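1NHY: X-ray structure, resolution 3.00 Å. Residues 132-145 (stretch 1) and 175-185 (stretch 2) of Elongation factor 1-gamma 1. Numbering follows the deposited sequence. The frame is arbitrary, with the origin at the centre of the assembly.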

# COMPACT_ATOMS: atom_id res chain seq x y z
N ALA A 132 10.09 5.30 18.33
CA ALA A 132 9.54 4.71 17.12
C ALA A 132 9.77 5.70 15.98
O ALA A 132 10.17 5.31 14.88
CB ALA A 132 8.04 4.44 17.29
N MSE A 133 9.52 6.97 16.25
CA MSE A 133 9.71 8.01 15.26
C MSE A 133 11.10 7.99 14.64
O MSE A 133 11.26 8.20 13.44
CB MSE A 133 9.46 9.38 15.87
CG MSE A 133 8.01 9.76 15.97
SE MSE A 133 7.17 9.89 14.26
CE MSE A 133 8.07 11.48 13.54
N ASP A 134 12.10 7.75 15.48
CA ASP A 134 13.49 7.71 15.02
C ASP A 134 13.64 6.64 13.95
O ASP A 134 14.40 6.80 12.99
CB ASP A 134 14.41 7.39 16.19
CG ASP A 134 14.27 8.38 17.32
OD1 ASP A 134 14.64 9.57 17.12
OD2 ASP A 134 13.80 7.98 18.40
N ALA A 135 12.92 5.54 14.15
CA ALA A 135 12.91 4.43 13.21
C ALA A 135 12.35 5.00 11.92
O ALA A 135 12.99 4.91 10.86
CB ALA A 135 12.00 3.33 13.73
N VAL A 136 11.16 5.60 12.01
CA VAL A 136 10.49 6.22 10.88
C VAL A 136 11.44 7.13 10.13
O VAL A 136 11.55 7.05 8.91
CB VAL A 136 9.27 7.05 11.34
CG1 VAL A 136 8.65 7.76 10.17
CG2 VAL A 136 8.24 6.14 11.99
N ASP A 137 12.14 8.00 10.84
CA ASP A 137 13.07 8.88 10.17
C ASP A 137 14.16 8.12 9.44
O ASP A 137 14.62 8.56 8.40
CB ASP A 137 13.71 9.84 11.16
CG ASP A 137 12.71 10.81 11.73
OD1 ASP A 137 12.06 11.52 10.93
OD2 ASP A 137 12.56 10.85 12.97
N LYS A 138 14.59 6.99 10.00
CA LYS A 138 15.63 6.21 9.35
C LYS A 138 15.14 5.69 7.99
O LYS A 138 15.83 5.83 6.98
CB LYS A 138 16.05 5.04 10.25
CG LYS A 138 17.15 5.37 11.27
CD LYS A 138 17.53 4.15 12.13
CE LYS A 138 18.84 4.36 12.92
NZ LYS A 138 19.39 3.08 13.49
N ILE A 139 13.93 5.12 7.96
CA ILE A 139 13.35 4.58 6.72
C ILE A 139 13.04 5.71 5.75
O ILE A 139 13.35 5.63 4.56
CB ILE A 139 12.04 3.81 7.00
CG1 ILE A 139 12.18 2.99 8.28
CG2 ILE A 139 11.70 2.89 5.82
CD1 ILE A 139 13.43 2.11 8.33
N VAL A 140 12.42 6.76 6.27
CA VAL A 140 12.07 7.91 5.46
C VAL A 140 13.27 8.43 4.69
O VAL A 140 13.14 8.86 3.54
CB VAL A 140 11.47 9.01 6.33
CG1 VAL A 140 11.46 10.32 5.59
CG2 VAL A 140 10.06 8.62 6.71
N ASP A 141 14.43 8.38 5.31
CA ASP A 141 15.63 8.85 4.64
C ASP A 141 16.04 7.92 3.53
O ASP A 141 16.51 8.36 2.50
CB ASP A 141 16.77 9.01 5.62
CG ASP A 141 16.47 10.05 6.68
OD1 ASP A 141 15.85 11.09 6.33
OD2 ASP A 141 16.86 9.83 7.85
N ILE A 142 15.85 6.62 3.74
CA ILE A 142 16.20 5.63 2.72
C ILE A 142 15.44 5.96 1.44
O ILE A 142 16.00 5.91 0.34
CB ILE A 142 15.78 4.21 3.13
CG1 ILE A 142 16.37 3.85 4.49
CG2 ILE A 142 16.27 3.21 2.09
CD1 ILE A 142 17.89 3.77 4.45
N PHE A 143 14.16 6.28 1.62
CA PHE A 143 13.28 6.64 0.52
C PHE A 143 13.72 7.91 -0.15
O PHE A 143 14.04 7.91 -1.34
CB PHE A 143 11.87 6.80 1.05
CG PHE A 143 11.14 5.52 1.15
CD1 PHE A 143 10.34 5.08 0.10
CD2 PHE A 143 11.28 4.73 2.27
CE1 PHE A 143 9.69 3.85 0.17
CE2 PHE A 143 10.63 3.50 2.35
CZ PHE A 143 9.83 3.06 1.29
N GLU A 144 13.73 9.00 0.62
CA GLU A 144 14.13 10.31 0.09
C GLU A 144 15.43 10.22 -0.66
O GLU A 144 15.55 10.77 -1.75
CB GLU A 144 14.33 11.34 1.21
CG GLU A 144 13.18 12.31 1.44
CD GLU A 144 13.03 13.40 0.38
OE1 GLU A 144 13.87 14.34 0.33
OE2 GLU A 144 12.07 13.32 -0.41
N ASN A 145 16.42 9.56 -0.08
CA ASN A 145 17.70 9.47 -0.76
C ASN A 145 17.55 8.87 -2.13
O ASN A 145 18.21 9.30 -3.06
CB ASN A 145 18.70 8.61 0.01
CG ASN A 145 19.06 9.21 1.34
OD1 ASN A 145 19.35 10.41 1.44
ND2 ASN A 145 19.06 8.37 2.39
N SER A 175 -1.18 12.01 9.43
CA SER A 175 -1.04 12.28 10.85
C SER A 175 0.33 12.74 11.26
O SER A 175 0.48 13.40 12.28
CB SER A 175 -1.39 11.02 11.64
OG SER A 175 -2.52 10.36 11.09
N LEU A 176 1.35 12.43 10.48
CA LEU A 176 2.68 12.84 10.89
C LEU A 176 3.47 13.71 9.94
O LEU A 176 4.36 14.44 10.37
CB LEU A 176 3.52 11.60 11.23
CG LEU A 176 3.01 10.76 12.39
CD1 LEU A 176 3.94 9.59 12.62
CD2 LEU A 176 2.93 11.62 13.63
N PHE A 177 3.18 13.64 8.66
CA PHE A 177 3.94 14.43 7.71
C PHE A 177 3.24 15.70 7.34
O PHE A 177 2.46 15.74 6.39
CB PHE A 177 4.22 13.61 6.47
CG PHE A 177 4.94 12.33 6.75
CD1 PHE A 177 5.71 12.19 7.89
CD2 PHE A 177 4.88 11.28 5.85
CE1 PHE A 177 6.41 11.02 8.14
CE2 PHE A 177 5.59 10.11 6.09
CZ PHE A 177 6.35 9.98 7.23
N GLY A 178 3.54 16.76 8.09
CA GLY A 178 2.91 18.04 7.83
C GLY A 178 3.67 18.95 6.89
O GLY A 178 4.45 18.50 6.04
N THR A 179 3.43 20.24 7.03
CA THR A 179 4.09 21.21 6.18
C THR A 179 5.60 21.16 6.36
O THR A 179 6.34 20.92 5.41
CB THR A 179 3.55 22.61 6.46
OG1 THR A 179 2.13 22.63 6.27
CG2 THR A 179 4.20 23.63 5.52
N GLU A 180 6.07 21.36 7.58
CA GLU A 180 7.51 21.34 7.84
C GLU A 180 8.17 20.05 7.33
O GLU A 180 9.31 20.07 6.87
CB GLU A 180 7.80 21.51 9.33
CG GLU A 180 7.73 22.95 9.82
CD GLU A 180 8.71 23.87 9.08
OE1 GLU A 180 9.88 23.47 8.91
OE2 GLU A 180 8.31 24.98 8.66
N TRP A 181 7.44 18.94 7.42
CA TRP A 181 7.94 17.65 6.97
C TRP A 181 8.08 17.63 5.45
O TRP A 181 9.16 17.37 4.91
CB TRP A 181 6.99 16.53 7.38
CG TRP A 181 7.61 15.19 7.20
CD1 TRP A 181 8.42 14.54 8.08
CD2 TRP A 181 7.57 14.38 6.02
NE1 TRP A 181 8.90 13.38 7.53
CE2 TRP A 181 8.39 13.25 6.26
CE3 TRP A 181 6.93 14.49 4.78
CZ2 TRP A 181 8.59 12.25 5.32
CZ3 TRP A 181 7.13 13.49 3.84
CH2 TRP A 181 7.95 12.38 4.11
N ARG A 182 6.96 17.89 4.78
CA ARG A 182 6.94 17.90 3.33
C ARG A 182 7.93 18.90 2.77
O ARG A 182 8.37 18.78 1.63
CB ARG A 182 5.54 18.21 2.83
CG ARG A 182 4.53 17.12 3.10
CD ARG A 182 3.28 17.42 2.31
NE ARG A 182 2.56 18.56 2.87
CZ ARG A 182 1.66 18.46 3.84
NH1 ARG A 182 1.35 17.27 4.35
NH2 ARG A 182 1.06 19.54 4.32
N ALA A 183 8.30 19.89 3.57
CA ALA A 183 9.24 20.92 3.13
C ALA A 183 10.67 20.40 3.05
O ALA A 183 11.47 20.86 2.23
CB ALA A 183 9.17 22.12 4.06
N GLN A 184 10.98 19.44 3.92
CA GLN A 184 12.31 18.86 3.99
C GLN A 184 12.40 17.51 3.31
O GLN A 184 13.49 16.93 3.20
CB GLN A 184 12.72 18.72 5.44
CG GLN A 184 12.74 20.03 6.18
CD GLN A 184 13.42 19.92 7.52
OE1 GLN A 184 12.93 19.23 8.42
NE2 GLN A 184 14.57 20.58 7.66
N HIS A 185 11.26 17.00 2.87
CA HIS A 185 11.23 15.71 2.20
C HIS A 185 10.46 15.83 0.89
O HIS A 185 9.41 15.22 0.70
CB HIS A 185 10.61 14.67 3.15
CG HIS A 185 11.47 14.37 4.34
ND1 HIS A 185 12.76 13.89 4.22
CD2 HIS A 185 11.24 14.52 5.67
CE1 HIS A 185 13.29 13.75 5.42
NE2 HIS A 185 12.40 14.13 6.31

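Stretch 1 is helical from end to end, its backbone held by hydrogen bonds such as V140 N to V136 O (2.8 Å) and E144 N to V140 O (3.0 Å). Stretch 2 leaves a helix at L176, passes through F177, and re-enters helix after G178, the N-cap residue, whose O accepts a hydrogen bond from R182 N (2.9 Å). H185 then stands at the N-cap of a further helix. The backbones are nearer at one end than at the other: the CA atoms of M133 and L176 are 9.6 Å apart, those of E144 and H185 6.5 Å. No hydrogen bond crosses between the stretches, so the 392 Å² of buried surface, both sides summed, rests on the fit of side chains.

The residues of stretch 1 whose CA-to-CB bonds point toward stretch 2 are V136, V140 and E144, spaced one helical turn apart so that they form a single ridge. M133 begins sideways, but its m, m, m side chain brings the selenium of this selenomethionine, SE, to 3.6 Å from L176 CD1, an apolar contact across the wider end. V136, a t rotamer, places CG1 4.3 Å from F177 CZ, at the edge of the phenyl ring.

V140 is the central bump. V140 CG2 lies 4.0 Å from F177 CZ and CG1 sits over H185, while both methyls reach W181, CG1 the nearer of the two. CG1 is 3.5 Å from W181 CZ2, near the plane of the indole at its edge, and sits over one face of the H185 imidazole, 3.9 Å from the ring centroid and 9° off its normal. This is a CH-pi contact, in which a weakly polarized methyl meets the ring's pi cloud almost head-on. The same methyl thus meets one aromatic ring at its edge and another over its face.

Where the backbones are closest, H185 is the most covered residue, with 81 Å² buried by stretch 1. E144 CG approaches H185 ND1 to 3.2 Å at the ring edge, so the aliphatic part of the glutamate packs beside the imidazole while V140 covers a face. The chi1 of E144, -99°, lies between the usual wells. Its carboxylate makes no hydrogen bond to stretch 2: E144 OE1 is 3.9 Å from Q184 O, and OE2, 3.5 Å from H185 O, is hydrogen-bonded elsewhere in the structure. D141 adds a peripheral contact, its OD1 3.8 Å from H185 CE1. Shape therefore carries this junction, even where polar side chains gather.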